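Local coordinates for hemolysin BL lytic component L1 (Bacillus cereus, PDB 7NMQ), which probably contributes to lysis of host cells as one component of the alpha-helical, pore-forming enterotoxin hemolysin BL, at residues 1-6 with 318-323. Residues are numbered along the deposited sequence; the frame is centred on the assembly and turned at random.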
loop_
_atom_site.group_PDB
_atom_site.type_symbol
_atom_site.label_atom_id
_atom_site.label_comp_id
_atom_site.label_asym_id
_atom_site.label_seq_id
_atom_site.Cartn_x
_atom_site.Cartn_y
_atom_site.Cartn_z
ATOM N N GLY A 1 2.224 12.950 30.465
ATOM C CA GLY A 1 1.046 13.697 31.014
ATOM C C GLY A 1 0.182 12.830 31.915
ATOM O O GLY A 1 0.524 11.663 32.115
ATOM N N ASN A 2 -0.939 13.345 32.416
ATOM C CA ASN A 2 -1.881 12.489 33.177
ATOM C C ASN A 2 -2.803 11.701 32.245
ATOM O O ASN A 2 -3.284 10.672 32.685
ATOM C CB ASN A 2 -2.717 13.313 34.144
ATOM C CG ASN A 2 -1.922 13.798 35.335
ATOM O OD1 ASN A 2 -0.934 13.189 35.745
ATOM N ND2 ASN A 2 -2.360 14.910 35.875
ATOM N N TYR A 3 -3.103 12.205 31.049
ATOM C CA TYR A 3 -4.029 11.585 30.052
ATOM C C TYR A 3 -3.415 11.694 28.666
ATOM O O TYR A 3 -3.003 12.755 28.265
ATOM C CB TYR A 3 -5.402 12.252 30.125
ATOM C CG TYR A 3 -6.000 12.079 31.504
ATOM C CD1 TYR A 3 -6.547 10.867 31.883
ATOM C CD2 TYR A 3 -5.919 13.072 32.479
ATOM C CE1 TYR A 3 -7.040 10.660 33.160
ATOM C CE2 TYR A 3 -6.430 12.898 33.759
ATOM C CZ TYR A 3 -6.984 11.676 34.102
ATOM O OH TYR A 3 -7.412 11.481 35.383
ATOM N N ALA A 4 -3.399 10.592 27.963
ATOM C CA ALA A 4 -2.831 10.536 26.592
ATOM C C ALA A 4 -3.945 10.708 25.560
ATOM O O ALA A 4 -4.653 9.730 25.292
ATOM C CB ALA A 4 -2.057 9.258 26.373
ATOM N N LEU A 5 -4.084 11.909 24.986
ATOM C CA LEU A 5 -5.233 12.220 24.111
ATOM C C LEU A 5 -4.781 12.386 22.655
ATOM O O LEU A 5 -5.635 12.728 21.827
ATOM C CB LEU A 5 -5.940 13.487 24.620
ATOM C CG LEU A 5 -6.344 13.438 26.095
ATOM C CD1 LEU A 5 -6.977 14.741 26.507
ATOM C CD2 LEU A 5 -7.284 12.247 26.348
ATOM N N GLY A 6 -3.520 12.086 22.362
ATOM C CA GLY A 6 -2.967 12.266 21.025
ATOM C C GLY A 6 -3.165 11.043 20.147
ATOM O O GLY A 6 -3.784 10.053 20.526
ATOM N N TYR A 318 -9.157 8.059 26.498
ATOM C CA TYR A 318 -10.188 9.100 26.682
ATOM C C TYR A 318 -11.223 8.623 27.687
ATOM O O TYR A 318 -11.752 9.460 28.437
ATOM C CB TYR A 318 -10.882 9.407 25.351
ATOM C CG TYR A 318 -10.162 10.359 24.430
ATOM C CD1 TYR A 318 -8.951 10.037 23.840
ATOM C CD2 TYR A 318 -10.694 11.594 24.162
ATOM C CE1 TYR A 318 -8.294 10.900 22.966
ATOM C CE2 TYR A 318 -10.028 12.495 23.350
ATOM C CZ TYR A 318 -8.839 12.141 22.729
ATOM O OH TYR A 318 -8.214 13.077 21.942
ATOM N N THR A 319 -11.579 7.342 27.690
ATOM C CA THR A 319 -12.592 6.822 28.646
ATOM C C THR A 319 -12.042 6.882 30.069
ATOM O O THR A 319 -12.801 7.201 30.946
ATOM C CB THR A 319 -13.004 5.410 28.257
ATOM O OG1 THR A 319 -13.542 5.443 26.924
ATOM C CG2 THR A 319 -14.047 4.850 29.189
ATOM N N ASP A 320 -10.750 6.704 30.255
ATOM C CA ASP A 320 -10.103 6.880 31.574
ATOM C C ASP A 320 -10.303 8.336 32.041
ATOM O O ASP A 320 -10.701 8.556 33.198
ATOM C CB ASP A 320 -8.626 6.530 31.513
ATOM C CG ASP A 320 -7.976 6.504 32.864
ATOM O OD1 ASP A 320 -8.467 5.763 33.742
ATOM O OD2 ASP A 320 -7.031 7.282 33.032
ATOM N N LEU A 321 -10.073 9.323 31.173
ATOM C CA LEU A 321 -10.328 10.730 31.542
ATOM C C LEU A 321 -11.804 10.889 31.880
ATOM O O LEU A 321 -12.145 11.475 32.938
ATOM C CB LEU A 321 -9.911 11.650 30.391
ATOM C CG LEU A 321 -10.213 13.142 30.615
ATOM C CD1 LEU A 321 -9.671 13.648 31.958
ATOM C CD2 LEU A 321 -9.687 13.972 29.440
ATOM N N LEU A 322 -12.697 10.441 31.000
ATOM C CA LEU A 322 -14.143 10.640 31.212
ATOM C C LEU A 322 -14.522 10.084 32.582
ATOM O O LEU A 322 -15.233 10.774 33.336
ATOM C CB LEU A 322 -14.875 9.899 30.089
ATOM C CG LEU A 322 -16.383 9.982 30.183
ATOM C CD1 LEU A 322 -16.863 11.388 29.898
ATOM C CD2 LEU A 322 -17.022 8.989 29.236
ATOM N N ASP A 323 -14.048 8.899 32.909
ATOM C CA ASP A 323 -14.487 8.197 34.136
ATOM C C ASP A 323 -13.922 8.857 35.387
ATOM O O ASP A 323 -14.508 8.686 36.415
ATOM C CB ASP A 323 -14.011 6.748 34.108
ATOM C CG ASP A 323 -14.793 5.875 33.157
ATOM O OD1 ASP A 323 -15.844 6.370 32.655
ATOM O OD2 ASP A 323 -14.328 4.727 32.883
HETATM O O HOH W 1 -4.704 8.175 31.894
#
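Two methyl-on-ring CH-pi contacts, one running each way, join Tyr3 and Leu5 to Tyr318 and Leu321. Leu321 CD1 sits over the centre of the Tyr3 ring, 3.7 Å from its centroid and 9° off the normal, while Leu321 CB meets the same ring at Tyr3 CD1 (3.8 Å). In the reverse sense, Leu5 CD2 lies over the centre of the Tyr318 ring, also 3.7 Å from the centroid. The other methyl of Leu5, CD1, touches Leu321 CD2 at 4.1 Å, a loose link between the two leucines. All four residues are buried.

The arrangement fastens the irregular N-terminal segment leading into helix 10-33 against helix 275-325, within the elongated helical bundle of this ClyA/HblB-like toxin. Helix 330-357 also packs against Leu5, through Leu340 and Ala343, and Ile118 and Ile121 of helix 107-154 touch Tyr318.

Polar links lie at both ends of this apolar patch. Tyr318 OH donates a short 2.6 Å hydrogen bond to Leu5 O, using an in-plane lone pair at a C=O...O angle of 134°; Trp347 NE1 gives the same oxygen a second donor. At the exposed end, Asp320 has CG anti to the backbone N (chi1 -172°), and its OD2 lies at the edge of the Tyr3 ring, near the ring plane, 3.4 Å from Tyr3 CE1. One water donates to both Asp320 OD2 and Asn2 O, and the Tyr3 hydroxyl hydrogen-bonds to Asn324 ND2.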